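Local coordinates for molybdenum-pterin-binding protein 2 (Clostridium pasteurianum, PDB 1GUT) that binds molybdate as a small molbindin, six copies of which assemble into a hexamer built from OB-like Mop (TOBE) domains, at residues I3-Q8 / T56-S61; A23-E28 / S37-D42. All blocks are in the same frame, centred on the assembly; numbering follows the deposited sequence.

In the fold
A loop packed on a sheet edge with one antiparallel bridge, and a hairpin pairing, are set at different places of one four-stranded sheet. Contact 1 (3-8 with 56-61) joins the entry to strand 8-18 with strand 54-58, an outermost strand within the chain, and the residues that follow; contact 2 (23-28 with 37-42) lies in the hairpin of strands 22-29 and 34-40, the latter being the other outermost strand. Their centres are about 16 Å apart, yet they meet where Ala57 CB packs 3.9 Å from Leu27 CD1. Along the chain, contact 2 is nested within the loop that contact 1 closes. Both also reach the fourth subunit, so both lie at subunit interfaces as well as within the chain.

Contact 1 (I3-Q8 / T56-S61); sequences ISARNQ and TAVVKS
Asn7 grips the chain at Val59 with both its backbone and its side chain. Its ND2 donates to Val59 O at 3.0 Å, the acceptor lying close to the amide plane of Asn7 while the nitrogen sits above the carbonyl plane of Val59. CG of Asn7 stands beside its own backbone N (chi1 -66°), which lays the side chain alongside Val59. In return Val59 N makes a weak hydrogen bond to Asn7 O, 3.4 Å long, and the same oxygen receives a CA-H...O contact from Val58. A water takes the N-H of Asn7 and donates to Val59 O at 2.8 Å, so that carbonyl accepts two bonds. The far end of the amide is fixed as well, since Asn7 OD1 accepts from Thr36 N of the second subunit.

Next to this polar grip, Val58 turns its two methyls to the N-terminal loop. CG1, anti to the backbone N, meets Ala5 CB at 3.8 Å; CG2 points tip to tip at Ile3 CD1, 4.0 Å away. Gln8, opposite Val58 in a non-hydrogen-bonded antiparallel pair, lays its CB against Thr56 CG2.

The second shell is the loop's own bracing. The Gln8 side chain runs back, extended beyond CG, and its NE2 donates twice: to Ala5 O at 2.9 Å, nearly straight at 170° and on a lone pair in the carbonyl plane, and to Ile3 O from above the carbonyl plane. These two bonds fix the amide's rotation and hold the loop bent over Val58. Thr56 and Val58 also pair antiparallel with a strand of the second subunit, so this is an edge of the OB-like Mop domain where the sheet continues between subunits of the molbindin hexamer.

Contact 2 (A23-E28 / S37-D42); sequences AEVVLE and SIISLD
Four backbone hydrogen bonds concentrate this pairing at one end of segment 23-28. Ala23 faces Ile39 and Val25 faces Ser37 in hydrogen-bonded antiparallel pairs, with Glu24 and Ile38 as the non-hydrogen-bonded pair between them. Val25 N to Ser37 O is the straightest bond, 2.8 Å at 172°; Ala23 N reaches Ile39 O at the same length but more bent, at 149°.

On the face carrying Ala23, Val25 and Ile39 the packing is close. Ile39 takes the crowded first torsion, CG1 between backbone N and carbonyl carbon (chi1 57°), and so its extended tip crosses Val25 obliquely, CD1 to CG2 at 4.0 Å. Ser37 shares this face, its OG bonded to Val64 O of the second subunit.

The other face is looser between the segments. Glu24, extended, only comes alongside Ile38, CG to CG1 at 4.3 Å, and Val21 of the fifth subunit covers both. The Glu24 carboxylate lies close to Asp42 of that subunit, which may raise the pKa of either, though a long, weak ion pair with Lys17 would offset this. Beyond Val25 the pairing passes to earlier residues of strand 34-40, Leu27 bonding with Ile35. At the Ala23 end the margin is loose, Ala23 CB reaching Leu41 CD1 only at 4.4 Å.

Ser40 is the N-cap of helix 41-47; its side chain caps a backbone N just inside the helix, and OG also bonds Ser43 OG. From that helix Val44 packs on Ala23 and Ile39, while strand 8-18 flanks strand 22-29 on the side away from 34-40, with Leu16 against Val25.

Contact 1 (I3-Q8 / T56-S61)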
ATOM      1  N   ILE A   3      10.054  16.857  -7.396  1.00 30.92           N
ATOM      2  CA  ILE A   3       8.631  16.506  -7.368  1.00 29.11           C
ATOM      3  C   ILE A   3       7.928  17.208  -6.219  1.00 28.49           C
ATOM      4  O   ILE A   3       8.583  17.750  -5.334  1.00 27.76           O
ATOM      5  CB  ILE A   3       8.420  14.988  -7.281  1.00 29.11           C
ATOM      6  CG1 ILE A   3       8.932  14.444  -5.948  1.00 28.15           C
ATOM      7  CG2 ILE A   3       9.089  14.283  -8.462  1.00 28.99           C
ATOM      8  CD1 ILE A   3       8.575  12.982  -5.735  1.00 27.38           C
ATOM      9  N   SER A   4       6.594  17.186  -6.239  1.00 27.76           N
ATOM     10  CA  SER A   4       5.784  17.864  -5.227  1.00 28.12           C
ATOM     11  C   SER A   4       5.322  17.000  -4.058  1.00 26.87           C
ATOM     12  O   SER A   4       4.624  17.495  -3.172  1.00 27.98           O
ATOM     13  CB  SER A   4       4.531  18.465  -5.873  1.00 28.66           C
ATOM     14  OG  SER A   4       3.562  17.449  -6.069  1.00 30.79           O
ATOM     15  N   ALA A   5       5.675  15.720  -4.057  1.00 25.61           N
ATOM     16  CA  ALA A   5       5.248  14.832  -2.972  1.00 23.77           C
ATOM     17  C   ALA A   5       5.521  15.377  -1.577  1.00 22.78           C
ATOM     18  O   ALA A   5       6.595  15.898  -1.284  1.00 22.02           O
ATOM     19  CB  ALA A   5       5.850  13.461  -3.131  1.00 23.21           C
ATOM     20  N   ARG A   6       4.544  15.231  -0.694  1.00 22.01           N
ATOM     21  CA  ARG A   6       4.712  15.738   0.651  1.00 22.10           C
ATOM     22  C   ARG A   6       5.810  15.071   1.477  1.00 19.80           C
ATOM     23  O   ARG A   6       6.469  15.723   2.274  1.00 20.10           O
ATOM     24  CB  ARG A   6       3.398  15.613   1.408  1.00 23.62           C
ATOM     25  CG  ARG A   6       3.279  16.602   2.535  1.00 28.53           C
ATOM     26  CD  ARG A   6       3.457  18.058   2.092  1.00 34.32           C
ATOM     27  NE  ARG A   6       2.546  18.437   1.012  1.00 40.10           N
ATOM     28  CZ  ARG A   6       1.270  18.078   0.941  1.00 42.30           C
ATOM     29  NH1 ARG A   6       0.729  17.334   1.899  1.00 43.76           N
ATOM     30  NH2 ARG A   6       0.526  18.473  -0.087  1.00 44.22           N
ATOM     31  N   ASN A   7       6.016  13.776   1.283  1.00 16.05           N
ATOM     32  CA  ASN A   7       7.003  13.042   2.075  1.00 12.66           C
ATOM     33  C   ASN A   7       8.227  12.712   1.249  1.00 11.85           C
ATOM     34  O   ASN A   7       8.181  11.820   0.397  1.00 12.00           O
ATOM     35  CB  ASN A   7       6.384  11.733   2.602  1.00 11.57           C
ATOM     36  CG  ASN A   7       5.263  11.985   3.587  1.00 12.25           C
ATOM     37  OD1 ASN A   7       5.298  12.957   4.340  1.00 14.57           O
ATOM     38  ND2 ASN A   7       4.274  11.107   3.597  1.00 11.41           N
ATOM     39  N   GLN A   8       9.305  13.433   1.532  1.00 11.02           N
ATOM     40  CA  GLN A   8      10.571  13.299   0.828  1.00 11.41           C
ATOM     41  C   GLN A   8      11.659  13.364   1.877  1.00 11.79           C
ATOM     42  O   GLN A   8      11.811  14.382   2.585  1.00 13.42           O
ATOM     43  CB  GLN A   8      10.753  14.456  -0.154  1.00 11.86           C
ATOM     44  CG  GLN A   8       9.714  14.446  -1.275  1.00 15.68           C
ATOM     45  CD  GLN A   8      10.024  15.450  -2.383  1.00 18.81           C
ATOM     46  OE1 GLN A   8      11.164  15.539  -2.872  1.00 21.06           O
ATOM     47  NE2 GLN A   8       9.016  16.200  -2.779  1.00 20.29           N
ATOM     48  N   THR A  56      16.517  10.037  -2.539  1.00 12.53           N
ATOM     49  CA  THR A  56      15.424  10.497  -1.705  1.00 12.27           C
ATOM     50  C   THR A  56      14.348   9.433  -1.584  1.00 11.96           C
ATOM     51  O   THR A  56      13.908   8.873  -2.594  1.00 13.36           O
ATOM     52  CB  THR A  56      14.820  11.762  -2.351  1.00 12.10           C
ATOM     53  OG1 THR A  56      15.829  12.785  -2.435  1.00 14.76           O
ATOM     54  CG2 THR A  56      13.708  12.372  -1.479  1.00 13.55           C
ATOM     55  N   ALA A  57      13.926   9.154  -0.359  1.00 10.43           N
ATOM     56  CA  ALA A  57      12.833   8.202  -0.117  1.00 11.02           C
ATOM     57  C   ALA A  57      11.522   8.982  -0.190  1.00 10.44           C
ATOM     58  O   ALA A  57      11.409  10.094   0.354  1.00 11.01           O
ATOM     59  CB  ALA A  57      12.997   7.582   1.272  1.00 10.67           C
ATOM     60  N   VAL A  58      10.517   8.404  -0.844  1.00  9.08           N
ATOM     61  CA  VAL A  58       9.206   9.058  -0.990  1.00 10.27           C
ATOM     62  C   VAL A  58       8.114   8.090  -0.548  1.00  9.70           C
ATOM     63  O   VAL A  58       8.138   6.908  -0.911  1.00 10.21           O
ATOM     64  CB  VAL A  58       8.970   9.485  -2.471  1.00 10.93           C
ATOM     65  CG1 VAL A  58       7.599  10.135  -2.621  1.00 11.93           C
ATOM     66  CG2 VAL A  58      10.051  10.458  -2.969  1.00 12.56           C
ATOM     67  N   VAL A  59       7.140   8.584   0.216  1.00  9.21           N
ATOM     68  CA  VAL A  59       6.068   7.705   0.721  1.00  9.86           C
ATOM     69  C   VAL A  59       4.710   8.389   0.622  1.00  9.24           C
ATOM     70  O   VAL A  59       4.560   9.527   1.026  1.00  9.28           O
ATOM     71  CB  VAL A  59       6.266   7.355   2.229  1.00 10.59           C
ATOM     72  CG1 VAL A  59       5.220   6.349   2.702  1.00 11.14           C
ATOM     73  CG2 VAL A  59       7.671   6.835   2.508  1.00 12.71           C
ATOM     74  N   LYS A  60       3.727   7.707   0.059  1.00  7.88           N
ATOM     75  CA  LYS A  60       2.387   8.304   0.011  1.00  8.19           C
ATOM     76  C   LYS A  60       1.848   8.403   1.442  1.00  8.08           C
ATOM     77  O   LYS A  60       1.980   7.450   2.217  1.00  8.35           O
ATOM     78  CB  LYS A  60       1.443   7.450  -0.857  1.00  9.09           C
ATOM     79  CG  LYS A  60       0.142   8.161  -1.210  1.00 10.16           C
ATOM     80  CD  LYS A  60      -0.689   7.259  -2.118  1.00 10.17           C
ATOM     81  CE  LYS A  60      -1.947   7.966  -2.616  1.00 10.96           C
ATOM     82  NZ  LYS A  60      -2.972   8.213  -1.565  1.00  9.28           N
ATOM     83  N   SER A  61       1.167   9.503   1.768  1.00  7.46           N
ATOM     84  CA  SER A  61       0.713   9.668   3.165  1.00  8.03           C
ATOM     85  C   SER A  61      -0.229   8.596   3.677  1.00  8.92           C
ATOM     86  O   SER A  61      -0.207   8.288   4.849  1.00  8.43           O
ATOM     87  CB  SER A  61       0.125  11.058   3.394  0.50  8.44           C
ATOM     88  OG  SER A  61      -1.007  11.229   2.578  0.50  8.94           O
TER
HETATM   89  O   HOH W   1       4.300  12.008  -0.264  1.00 17.11           O

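Contact 2 (A23-E28 / S37-D42)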
ATOM      1  N   ALA A  23      14.730  -5.558  -4.908  1.00 11.56           N
ATOM      2  CA  ALA A  23      15.979  -5.191  -4.260  1.00 11.07           C
ATOM      3  C   ALA A  23      15.649  -4.383  -3.038  1.00 10.77           C
ATOM      4  O   ALA A  23      14.695  -3.618  -3.031  1.00 11.56           O
ATOM      5  CB  ALA A  23      16.865  -4.356  -5.196  1.00 11.93           C
ATOM      6  N   GLU A  24      16.468  -4.559  -2.014  1.00  9.89           N
ATOM      7  CA  GLU A  24      16.321  -3.861  -0.752  1.00 11.08           C
ATOM      8  C   GLU A  24      17.376  -2.775  -0.689  1.00 11.16           C
ATOM      9  O   GLU A  24      18.566  -3.044  -0.805  1.00 11.51           O
ATOM     10  CB  GLU A  24      16.478  -4.830   0.418  1.00 12.40           C
ATOM     11  CG  GLU A  24      16.248  -4.155   1.778  1.00 15.60           C
ATOM     12  CD  GLU A  24      16.558  -5.080   2.933  1.00 20.90           C
ATOM     13  OE1 GLU A  24      16.171  -6.247   2.861  1.00 23.36           O
ATOM     14  OE2 GLU A  24      17.186  -4.647   3.919  1.00 25.86           O
ATOM     15  N   VAL A  25      16.938  -1.541  -0.518  1.00 10.26           N
ATOM     16  CA  VAL A  25      17.803  -0.379  -0.439  1.00 10.71           C
ATOM     17  C   VAL A  25      17.654   0.228   0.955  1.00 10.30           C
ATOM     18  O   VAL A  25      16.526   0.493   1.399  1.00 11.24           O
ATOM     19  CB  VAL A  25      17.345   0.686  -1.491  1.00 10.41           C
ATOM     20  CG1 VAL A  25      18.321   1.895  -1.532  1.00 13.12           C
ATOM     21  CG2 VAL A  25      17.206   0.056  -2.871  1.00 11.89           C
ATOM     22  N   VAL A  26      18.766   0.467   1.647  1.00 11.00           N
ATOM     23  CA  VAL A  26      18.727   1.093   2.981  1.00 11.63           C
ATOM     24  C   VAL A  26      19.405   2.444   2.886  1.00 11.58           C
ATOM     25  O   VAL A  26      20.539   2.545   2.394  1.00 11.43           O
ATOM     26  CB  VAL A  26      19.422   0.207   4.048  1.00 12.38           C
ATOM     27  CG1 VAL A  26      19.300   0.803   5.428  1.00 13.72           C
ATOM     28  CG2 VAL A  26      18.804  -1.201   4.037  1.00 13.82           C
ATOM     29  N   LEU A  27      18.695   3.479   3.317  1.00 12.02           N
ATOM     30  CA  LEU A  27      19.201   4.840   3.275  1.00 13.12           C
ATOM     31  C   LEU A  27      19.362   5.390   4.677  1.00 13.10           C
ATOM     32  O   LEU A  27      18.493   5.211   5.530  1.00 12.84           O
ATOM     33  CB  LEU A  27      18.187   5.767   2.596  1.00 15.40           C
ATOM     34  CG  LEU A  27      17.660   5.561   1.193  1.00 18.32           C
ATOM     35  CD1 LEU A  27      16.786   6.774   0.844  1.00 21.72           C
ATOM     36  CD2 LEU A  27      18.830   5.467   0.250  1.00 21.06           C
ATOM     37  N   GLU A  28      20.453   6.089   4.905  1.00 12.88           N
ATOM     38  CA  GLU A  28      20.661   6.764   6.184  1.00 14.68           C
ATOM     39  C   GLU A  28      20.172   8.194   5.970  1.00 15.56           C
ATOM     40  O   GLU A  28      20.681   8.900   5.100  1.00 15.56           O
ATOM     41  CB  GLU A  28      22.153   6.795   6.529  1.00 15.65           C
ATOM     42  CG  GLU A  28      22.502   7.676   7.721  1.00 18.28           C
ATOM     43  CD  GLU A  28      23.959   8.154   7.709  1.00 23.44           C
ATOM     44  OE1 GLU A  28      24.797   7.667   6.897  1.00 27.53           O
ATOM     45  OE2 GLU A  28      24.272   9.038   8.526  1.00 26.60           O
ATOM     46  N   SER A  37      13.739   0.404   1.837  1.00 10.59           N
ATOM     47  CA  SER A  37      12.846   0.383   0.692  1.00 10.66           C
ATOM     48  C   SER A  37      13.000  -0.908  -0.072  1.00 10.04           C
ATOM     49  O   SER A  37      14.114  -1.390  -0.249  1.00 10.64           O
ATOM     50  CB  SER A  37      13.274   1.512  -0.255  1.00 11.74           C
ATOM     51  OG  SER A  37      12.596   1.471  -1.501  1.00 12.58           O
ATOM     52  N   ILE A  38      11.890  -1.497  -0.524  1.00  9.42           N
ATOM     53  CA  ILE A  38      11.976  -2.665  -1.401  1.00 10.71           C
ATOM     54  C   ILE A  38      11.356  -2.225  -2.719  1.00 11.33           C
ATOM     55  O   ILE A  38      10.171  -1.876  -2.765  1.00 12.65           O
ATOM     56  CB  ILE A  38      11.320  -3.919  -0.784  1.00 10.73           C
ATOM     57  CG1 ILE A  38      12.159  -4.361   0.404  1.00 12.25           C
ATOM     58  CG2 ILE A  38      11.160  -5.062  -1.827  1.00 12.73           C
ATOM     59  CD1 ILE A  38      11.531  -5.483   1.223  1.00 15.99           C
ATOM     60  N   ILE A  39      12.180  -2.173  -3.766  1.00 10.90           N
ATOM     61  CA  ILE A  39      11.759  -1.748  -5.096  1.00 12.40           C
ATOM     62  C   ILE A  39      12.092  -2.826  -6.105  1.00 11.91           C
ATOM     63  O   ILE A  39      12.682  -3.848  -5.756  1.00 11.81           O
ATOM     64  CB  ILE A  39      12.449  -0.416  -5.510  1.00 13.85           C
ATOM     65  CG1 ILE A  39      13.966  -0.567  -5.457  1.00 14.58           C
ATOM     66  CG2 ILE A  39      11.995   0.732  -4.628  1.00 15.36           C
ATOM     67  CD1 ILE A  39      14.761   0.657  -5.948  1.00 16.92           C
ATOM     68  N   SER A  40      11.683  -2.635  -7.350  1.00 11.39           N
ATOM     69  CA  SER A  40      12.021  -3.634  -8.346  1.00 12.18           C
ATOM     70  C   SER A  40      13.495  -3.599  -8.694  1.00 12.86           C
ATOM     71  O   SER A  40      14.130  -2.549  -8.639  1.00 12.79           O
ATOM     72  CB  SER A  40      11.200  -3.451  -9.623  1.00 13.31           C
ATOM     73  OG  SER A  40      11.667  -2.334 -10.369  1.00 14.42           O
ATOM     74  N   LEU A  41      14.037  -4.742  -9.075  1.00 12.86           N
ATOM     75  CA  LEU A  41      15.433  -4.804  -9.483  1.00 14.20           C
ATOM     76  C   LEU A  41      15.624  -3.946 -10.734  1.00 14.87           C
ATOM     77  O   LEU A  41      16.648  -3.280 -10.895  1.00 14.37           O
ATOM     78  CB  LEU A  41      15.833  -6.255  -9.751  1.00 14.57           C
ATOM     79  CG  LEU A  41      17.287  -6.475 -10.168  1.00 14.40           C
ATOM     80  CD1 LEU A  41      18.228  -6.185  -8.976  1.00 16.50           C
ATOM     81  CD2 LEU A  41      17.484  -7.898 -10.652  1.00 16.67           C
ATOM     82  N   ASP A  42      14.629  -3.925 -11.611  1.00 15.31           N
ATOM     83  CA  ASP A  42      14.726  -3.106 -12.811  1.00 17.93           C
ATOM     84  C   ASP A  42      14.986  -1.646 -12.460  1.00 17.71           C
ATOM     85  O   ASP A  42      15.757  -0.968 -13.125  1.00 17.99           O
ATOM     86  CB  ASP A  42      13.412  -3.179 -13.605  1.00 19.69           C
ATOM     87  CG  ASP A  42      13.174  -4.526 -14.258  1.00 24.11           C
ATOM     88  OD1 ASP A  42      14.148  -5.275 -14.488  1.00 28.35           O
ATOM     89  OD2 ASP A  42      12.028  -4.910 -14.589  1.00 28.07           O
TER